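Local coordinates for putative Transcriptional Regulator (Rhodococcus sp., PDB 2IA2), which probably binds DNA as an IclR-type winged helix-turn-helix regulator, adjusting transcription in response to a small molecule sensed by its C-terminal domain, at the interface of chains A and B. Sequence-based numbering; all coordinates share one arbitrary frame. Chains: chain A/B, Putative Transcriptional Regulator.

Contact 1: the interface of chains A and B. Residues chain A 24, 27-28, 82; chain B 24, 27, 65, 82.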
# COMPACT_ATOMS: atom_id res chain seq x y z
N LEU A 24 -12.02 13.06 -12.04
CA LEU A 24 -10.87 12.34 -11.50
C LEU A 24 -9.56 13.05 -11.84
O LEU A 24 -8.64 13.05 -11.02
CB LEU A 24 -10.87 10.86 -11.98
CG LEU A 24 -12.07 10.05 -11.42
CD1 LEU A 24 -12.17 8.69 -12.10
CD2 LEU A 24 -11.95 9.89 -9.93
N ILE A 27 -8.95 15.75 -9.39
CA ILE A 27 -8.42 15.28 -8.10
C ILE A 27 -6.94 14.97 -8.30
O ILE A 27 -6.13 15.36 -7.45
CB ILE A 27 -9.12 13.96 -7.62
CG1 ILE A 27 -10.57 14.24 -7.22
CG2 ILE A 27 -8.35 13.30 -6.46
CD1 ILE A 27 -11.39 12.99 -6.91
N ARG A 28 -6.58 14.32 -9.42
CA ARG A 28 -5.18 13.91 -9.66
C ARG A 28 -4.21 15.10 -9.90
O ARG A 28 -2.98 14.92 -9.83
CB ARG A 28 -5.05 12.99 -10.92
CG ARG A 28 -5.76 11.66 -10.84
CD ARG A 28 -4.98 10.57 -10.24
NE ARG A 28 -3.61 10.39 -10.77
CZ ARG A 28 -3.25 9.42 -11.61
NH1 ARG A 28 -4.14 8.56 -12.07
NH2 ARG A 28 -1.97 9.30 -11.97
N LEU A 82 -11.70 6.77 -0.95
CA LEU A 82 -11.74 6.08 -2.23
C LEU A 82 -10.69 4.96 -2.24
O LEU A 82 -9.63 5.13 -2.85
CB LEU A 82 -11.52 7.08 -3.39
CG LEU A 82 -12.46 8.31 -3.49
CD1 LEU A 82 -11.88 9.48 -4.34
CD2 LEU A 82 -13.87 7.94 -3.97
N LEU B 24 -18.12 8.44 -8.44
CA LEU B 24 -17.35 8.36 -7.22
C LEU B 24 -18.04 7.47 -6.19
O LEU B 24 -17.36 6.78 -5.41
CB LEU B 24 -17.05 9.75 -6.64
CG LEU B 24 -16.04 10.61 -7.40
CD1 LEU B 24 -16.17 12.10 -7.06
CD2 LEU B 24 -14.55 10.09 -7.17
N ILE B 27 -16.88 3.94 -6.90
CA ILE B 27 -15.56 3.61 -6.35
C ILE B 27 -15.69 3.38 -4.86
O ILE B 27 -15.11 2.46 -4.32
CB ILE B 27 -14.51 4.73 -6.64
CG1 ILE B 27 -14.27 4.88 -8.16
CG2 ILE B 27 -13.19 4.53 -5.86
CD1 ILE B 27 -13.48 6.15 -8.57
N TYR B 65 -8.67 2.50 -13.57
CA TYR B 65 -9.06 2.46 -12.14
C TYR B 65 -9.85 1.24 -11.74
O TYR B 65 -9.94 0.91 -10.55
CB TYR B 65 -9.87 3.69 -11.73
CG TYR B 65 -9.11 4.99 -11.83
CD1 TYR B 65 -9.46 5.97 -12.81
CD2 TYR B 65 -8.07 5.29 -10.94
CE1 TYR B 65 -8.76 7.18 -12.86
CE2 TYR B 65 -7.37 6.50 -11.00
CZ TYR B 65 -7.72 7.42 -11.95
OH TYR B 65 -7.00 8.59 -12.00
N LEU B 82 -5.46 8.50 -6.35
CA LEU B 82 -6.45 9.54 -5.95
C LEU B 82 -6.16 9.96 -4.53
O LEU B 82 -5.84 11.11 -4.29
CB LEU B 82 -7.89 9.00 -6.07
CG LEU B 82 -8.27 8.73 -7.52
CD1 LEU B 82 -9.55 7.89 -7.54
CD2 LEU B 82 -8.43 10.04 -8.35
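A:Leu24 meets B:Leu24, B:Leu82 and B:Tyr65 in the apolar part of this interface between two copies of an IclR-family regulator, within the IclR-type helix-turn-helix region. Its two methyl branches divide the work. A:Leu24 CD2 rests against B:Leu24 CD2 at 3.8 Å, the two side chains lying antiparallel alongside each other, and also against CD2 of B:Leu82. A:Leu24 CD1 goes to the ring of B:Tyr65, 3.8 Å from B:Tyr65 CE1. On A:Leu24, CG lies beside the backbone N and anti to the carbonyl carbon (chi1 -65°), and the fork beyond it serves both the leucine and the tyrosine. The contacts of A:Leu82 and B:Leu82 are related but unequal. B:Leu82, in helix 80-89, lies roughly perpendicular to A:Ile27 and sets its CD2 3.8 Å from A:Ile27 CG2. A:Leu82, which is in a loop, places its CD2 3.9 Å from B:Leu24 CD2 and its CB 3.9 Å from B:Ile27 CG2.

A hydrogen bond runs from A:Arg28 NH1, of the guanidinium, to the phenol OH of B:Tyr65, 2.9 Å long and 157° at the hydrogen. The oxygen lies close to the guanidinium plane, while the tyrosine ring stands 82° to it. Bends at chi2 and chi3 carry the arginine to this oxygen, and its aliphatic stretch is used too: A:Arg28 CD comes 4.0 Å from B:Leu82 CD2.

Contact 2: the interface of chains A and B. Residues chain A 27, 30-31, 75, 79; chain B 85-86, 88-89.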
# COMPACT_ATOMS: atom_id res chain seq x y z
N ILE A 27 -8.95 15.75 -9.39
CA ILE A 27 -8.42 15.28 -8.10
C ILE A 27 -6.94 14.97 -8.30
O ILE A 27 -6.13 15.36 -7.45
CB ILE A 27 -9.12 13.96 -7.62
CG1 ILE A 27 -10.57 14.24 -7.22
CG2 ILE A 27 -8.35 13.30 -6.46
CD1 ILE A 27 -11.39 12.99 -6.91
N PHE A 30 -3.61 17.66 -8.11
CA PHE A 30 -2.90 18.01 -6.86
C PHE A 30 -1.74 17.06 -6.51
O PHE A 30 -1.83 15.84 -6.66
CB PHE A 30 -3.91 18.15 -5.70
CG PHE A 30 -5.05 19.11 -6.04
CD1 PHE A 30 -6.18 18.64 -6.64
CD2 PHE A 30 -4.93 20.49 -5.82
CE1 PHE A 30 -7.24 19.49 -7.04
CE2 PHE A 30 -6.00 21.39 -6.20
CZ PHE A 30 -7.14 20.88 -6.78
N ASP A 31 -0.63 17.61 -6.09
CA ASP A 31 0.49 16.78 -5.71
C ASP A 31 1.48 17.59 -4.90
O ASP A 31 1.16 18.70 -4.41
CB ASP A 31 1.14 16.17 -6.94
CG ASP A 31 1.53 17.23 -7.97
OD1 ASP A 31 1.78 18.41 -7.59
OD2 ASP A 31 1.56 16.88 -9.16
N LEU A 75 -7.40 19.51 -1.82
CA LEU A 75 -8.12 18.29 -1.48
C LEU A 75 -8.32 18.16 0.01
O LEU A 75 -7.58 18.72 0.79
CB LEU A 75 -7.39 17.04 -1.99
CG LEU A 75 -7.24 17.01 -3.52
CD1 LEU A 75 -6.32 15.85 -3.90
CD2 LEU A 75 -8.62 16.90 -4.17
N VAL A 79 -10.89 12.16 0.24
CA VAL A 79 -10.33 11.45 -0.91
C VAL A 79 -9.75 10.09 -0.52
O VAL A 79 -9.78 9.18 -1.31
CB VAL A 79 -9.25 12.37 -1.62
CG1 VAL A 79 -8.82 11.78 -2.96
CG2 VAL A 79 -9.86 13.78 -1.80
N SER B 85 -2.85 11.85 -4.16
CA SER B 85 -2.84 13.28 -4.55
C SER B 85 -3.10 14.12 -3.29
O SER B 85 -2.46 15.16 -3.07
CB SER B 85 -3.93 13.53 -5.61
OG SER B 85 -3.62 12.78 -6.80
N TYR B 86 -4.04 13.66 -2.47
CA TYR B 86 -4.26 14.25 -1.15
C TYR B 86 -2.99 14.16 -0.30
O TYR B 86 -2.43 15.18 0.09
CB TYR B 86 -5.41 13.54 -0.44
CG TYR B 86 -5.57 13.94 1.01
CD1 TYR B 86 -5.96 15.23 1.36
CD2 TYR B 86 -5.33 13.03 2.04
CE1 TYR B 86 -6.11 15.60 2.69
CE2 TYR B 86 -5.47 13.40 3.36
CZ TYR B 86 -5.86 14.68 3.68
OH TYR B 86 -6.01 15.04 5.00
N SER B 88 0.06 13.57 -0.83
CA SER B 88 1.28 14.17 -1.34
C SER B 88 1.18 15.69 -1.35
O SER B 88 2.19 16.39 -1.26
CB SER B 88 1.58 13.66 -2.75
OG SER B 88 0.59 14.07 -3.67
N SER B 89 -0.04 16.20 -1.46
CA SER B 89 -0.27 17.63 -1.56
C SER B 89 -0.35 18.25 -0.17
O SER B 89 -0.19 19.42 -0.04
CB SER B 89 -1.50 17.96 -2.42
OG SER B 89 -2.68 17.68 -1.73
O HOH W 1 -4.56 19.61 -2.10
O HOH W 2 -1.59 13.75 -7.98
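The carbonyls of A:Ile27, near the C-terminal end of helix 18-28, and A:Phe30, in the following loop (phi/psi -83/137°), both face B:Ser85 on helix 80-89, while extended A:Asp31 runs past B:Ser88 and B:Ser89. B:Ser85 CB is 3.3 Å from A:Phe30 O, and the hydroxyl OG of B:Ser85 joins that carbonyl indirectly, through water 2. A second water bridge pairs the hydroxyl OG of B:Ser89, 2.7 Å from water 1, with the backbone N of A:Leu75, 2.9 Å from the same water. With chi1 at 74°, B:Ser89 OG is folded back over its own helix, where its hydrogen is shared between B:Ser85 O (2.9 Å) and B:Tyr86 O (3.1 Å). Without the hydroxyl, as with an alanine at B:Ser89, water 1 would probably lose its mate on chain B, and the carbonyls of B:Ser85 and B:Tyr86 would lose this donor. Apolar packing lies alongside. A:Leu75 CD1 reaches B:Ser85 CB at 3.7 Å and B:Tyr86 CA at 3.8 Å, and A:Leu75 O lies in the plane of the B:Tyr86 ring, at its edge. The site thus seats helix 80-89 of chain B against the loop after helix 18-28 and strand 72-75 of chain A.

Contact 3: the interface of chains A and B. Residues chain A 77, 80; chain B 83, 86-87, 122-124.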
# COMPACT_ATOMS: atom_id res chain seq x y z
N PRO A 77 -9.25 15.16 3.26
CA PRO A 77 -9.05 13.73 3.57
C PRO A 77 -10.16 12.80 3.15
O PRO A 77 -10.01 11.60 3.25
CB PRO A 77 -8.94 13.69 5.12
CG PRO A 77 -9.50 15.04 5.59
CD PRO A 77 -9.26 16.01 4.47
N LEU A 80 -9.21 9.96 0.70
CA LEU A 80 -8.76 8.65 1.21
C LEU A 80 -9.85 7.59 1.30
O LEU A 80 -9.53 6.40 1.30
CB LEU A 80 -8.03 8.79 2.60
CG LEU A 80 -6.73 9.62 2.51
CD1 LEU A 80 -6.14 9.83 3.95
CD2 LEU A 80 -5.71 8.92 1.62
N GLY B 83 -6.22 9.00 -3.59
CA GLY B 83 -5.76 9.24 -2.21
C GLY B 83 -4.36 9.83 -2.14
O GLY B 83 -4.12 10.67 -1.29
N TYR B 86 -4.04 13.66 -2.47
CA TYR B 86 -4.26 14.25 -1.15
C TYR B 86 -2.99 14.16 -0.30
O TYR B 86 -2.43 15.18 0.09
CB TYR B 86 -5.41 13.54 -0.44
CG TYR B 86 -5.57 13.94 1.01
CD1 TYR B 86 -5.96 15.23 1.36
CD2 TYR B 86 -5.33 13.03 2.04
CE1 TYR B 86 -6.11 15.60 2.69
CE2 TYR B 86 -5.47 13.40 3.36
CZ TYR B 86 -5.86 14.68 3.68
OH TYR B 86 -6.01 15.04 5.00
N LEU B 87 -2.55 12.94 -0.02
CA LEU B 87 -1.43 12.72 0.89
C LEU B 87 -0.21 13.54 0.47
O LEU B 87 0.46 14.14 1.31
CB LEU B 87 -1.07 11.23 0.94
CG LEU B 87 -2.12 10.30 1.54
CD1 LEU B 87 -1.71 8.85 1.37
CD2 LEU B 87 -2.34 10.63 3.01
N VAL B 122 -7.69 10.26 11.22
CA VAL B 122 -7.47 9.54 10.02
C VAL B 122 -5.99 9.35 9.85
O VAL B 122 -5.20 10.29 9.99
CB VAL B 122 -8.14 10.23 8.81
CG1 VAL B 122 -7.86 11.64 8.80
CG2 VAL B 122 -7.66 9.61 7.49
N TYR B 123 -5.61 8.11 9.59
CA TYR B 123 -4.19 7.77 9.39
C TYR B 123 -3.62 8.29 8.09
O TYR B 123 -4.14 7.97 7.06
CB TYR B 123 -4.04 6.22 9.40
CG TYR B 123 -4.00 5.72 10.84
CD1 TYR B 123 -5.11 5.88 11.65
CD2 TYR B 123 -2.86 5.07 11.38
CE1 TYR B 123 -5.12 5.47 12.98
CE2 TYR B 123 -2.87 4.64 12.73
CZ TYR B 123 -4.02 4.87 13.52
OH TYR B 123 -4.11 4.50 14.87
N VAL B 124 -2.51 9.01 8.13
CA VAL B 124 -1.98 9.62 6.89
C VAL B 124 -0.58 9.15 6.59
O VAL B 124 -0.11 9.34 5.48
CB VAL B 124 -2.07 11.22 6.87
CG1 VAL B 124 -3.55 11.69 6.95
CG2 VAL B 124 -1.32 11.85 8.03
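This is a mainly apolar patch of the interface between two copies, in which A:Pro77 and A:Leu80 pack against B:Tyr86, B:Leu87 and B:Val122, joining the 3-10 helix 77-81 of chain A to helix 80-89 and strand 120-127 of chain B; it probably helps hold the dimer together. The proline lies over one face of the B:Tyr86 ring in a CH-pi contact. A:Pro77 CA is 3.6 Å from the centroid of the B:Tyr86 ring and shifted towards the rim, 3.3 Å from B:Tyr86 CZ. For the tyrosine, CG anti to the backbone N (chi1 172°) directs the ring away from its helix and under the proline.

A:Leu80 stands roughly perpendicular to the same tyrosine and bears on its CD2 and CE2 atoms, A:Leu80 CD1 lying 3.7 Å from B:Tyr86 CE2. The two methyls then part. A:Leu80 CD1 continues to B:Val122 CG2 at 3.9 Å, on strand 120-127, whereas A:Leu80 CD2 turns to the helix, 3.8 Å from B:Gly83 CA and 3.9 Å from B:Leu87 CG. Replacing B:Tyr86 by an alanine would probably open a gap beneath A:Pro77 and beside A:Leu80, stripping the proline of its ring partner. A:Leu80 touches both helix 80-89 and strand 120-127 of chain B, which may help set the DNA-binding region of one copy against the C-terminal region of the other; the structure alone does not show whether a signal passes this way.

Contact 4: the interface of chains A and B. Residues chain A 23-24, 27, 59-60, 63, 65; chain B 20, 24.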
# COMPACT_ATOMS: atom_id res chain seq x y z
N GLY A 23 -13.62 14.79 -13.67
CA GLY A 23 -13.57 14.96 -12.21
C GLY A 23 -12.37 14.26 -11.56
O GLY A 23 -11.77 14.82 -10.61
N LEU A 24 -12.02 13.06 -12.04
CA LEU A 24 -10.87 12.34 -11.50
C LEU A 24 -9.56 13.05 -11.84
O LEU A 24 -8.64 13.05 -11.02
CB LEU A 24 -10.87 10.86 -11.98
CG LEU A 24 -12.07 10.05 -11.42
CD1 LEU A 24 -12.17 8.69 -12.10
CD2 LEU A 24 -11.95 9.89 -9.93
N ILE A 27 -8.95 15.75 -9.39
CA ILE A 27 -8.42 15.28 -8.10
C ILE A 27 -6.94 14.97 -8.30
O ILE A 27 -6.13 15.36 -7.45
CB ILE A 27 -9.12 13.96 -7.62
CG1 ILE A 27 -10.57 14.24 -7.22
CG2 ILE A 27 -8.35 13.30 -6.46
CD1 ILE A 27 -11.39 12.99 -6.91
N THR A 59 -18.54 20.69 -7.91
CA THR A 59 -19.19 19.44 -7.54
C THR A 59 -18.36 18.79 -6.49
O THR A 59 -18.88 18.39 -5.47
CB THR A 59 -19.41 18.54 -8.76
OG1 THR A 59 -20.23 19.26 -9.68
CG2 THR A 59 -20.13 17.25 -8.38
N LEU A 60 -17.04 18.73 -6.68
CA LEU A 60 -16.16 18.16 -5.66
C LEU A 60 -16.19 18.87 -4.31
O LEU A 60 -16.11 18.24 -3.28
CB LEU A 60 -14.71 18.07 -6.17
CG LEU A 60 -14.53 17.12 -7.34
CD1 LEU A 60 -13.15 17.33 -8.03
CD2 LEU A 60 -14.70 15.67 -6.89
N LEU A 63 -19.41 17.68 -2.77
CA LEU A 63 -19.21 16.32 -2.31
C LEU A 63 -18.24 16.20 -1.13
O LEU A 63 -18.18 15.16 -0.50
CB LEU A 63 -18.74 15.44 -3.47
CG LEU A 63 -19.81 15.22 -4.54
CD1 LEU A 63 -19.27 14.48 -5.70
CD2 LEU A 63 -21.00 14.43 -3.93
N TYR A 65 -14.88 16.48 -1.21
CA TYR A 65 -13.57 16.00 -1.66
C TYR A 65 -12.60 17.16 -1.86
O TYR A 65 -11.36 16.97 -1.79
CB TYR A 65 -13.70 15.23 -2.97
CG TYR A 65 -14.37 13.89 -2.80
CD1 TYR A 65 -15.64 13.65 -3.28
CD2 TYR A 65 -13.71 12.84 -2.18
CE1 TYR A 65 -16.26 12.39 -3.13
CE2 TYR A 65 -14.32 11.58 -2.03
CZ TYR A 65 -15.59 11.37 -2.50
OH TYR A 65 -16.18 10.13 -2.31
N LEU B 20 -20.48 12.66 -12.23
CA LEU B 20 -19.32 12.68 -11.33
C LEU B 20 -19.64 12.08 -9.94
O LEU B 20 -18.93 11.18 -9.46
CB LEU B 20 -18.72 14.11 -11.18
CG LEU B 20 -17.50 14.26 -10.25
CD1 LEU B 20 -16.43 13.28 -10.65
CD2 LEU B 20 -16.96 15.69 -10.26
N LEU B 24 -18.12 8.44 -8.44
CA LEU B 24 -17.35 8.36 -7.22
C LEU B 24 -18.04 7.47 -6.19
O LEU B 24 -17.36 6.78 -5.41
CB LEU B 24 -17.05 9.75 -6.64
CG LEU B 24 -16.04 10.61 -7.40
CD1 LEU B 24 -16.17 12.10 -7.06
CD2 LEU B 24 -14.55 10.09 -7.17
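B:Leu20 holds CG anti to its own backbone N (chi1 -180°) to reach A:Gly23 and A:Thr59, whereas B:Leu24, one turn later, has CG beside the backbone N (chi1 -71°) and meets A:Leu60, A:Leu63 and A:Tyr65. The forks of both leucines are split between partners. B:Leu20 CD1 lies 3.7 Å from A:Gly23 CA, where the lack of a side chain lets the methyl rest on the helix backbone. B:Leu20 CD2 turns to the other helix of chain A, 4.0 Å from A:Thr59 CG2 and 4.1 Å from A:Leu60 CD2. The threonine runs antiparallel to B:Leu20, but A:Leu60 is nearly perpendicular to it.

While CD2 of B:Leu24 stays with A:Leu24, CD1 enters a cluster on chain A. A:Leu60 CD2 and A:Tyr65 CE1 each stand 3.9 Å from B:Leu24 CD1, and A:Leu63 CD1 follows at 4.1 Å from it. Chain A hides 62 Å² of B:Leu24 in this patch, over both branches.

Helix 18-28 of chain B therefore lies against helix 18-28 and helix 50-63 of chain A, the latter being the probable recognition helix of the helix-turn-helix, so the contact may help set the position of that helix.

Contact 1 and contact 4 are neighbours, with C-alpha centres about 8 Å apart and A:Leu24, A:Ile27 and B:Leu24 in common. A:Ile27 also belongs to contact 2, about 10 Å from contact 1, and B:Tyr86 joins contact 2 to contact 3 over about 9 Å. Contacts 3 and 4 lie farthest apart, about 15 Å between centres. The four thus form a chain of adjoining patches from the helix-turn-helix to strand 120-127, carried by helix 18-28 of both copies, helix 80-89 of chain B and the 3-10 helix 77-81 of chain A. Because the whole interface departs from exact two-fold symmetry, equivalent residues need not make equivalent contacts.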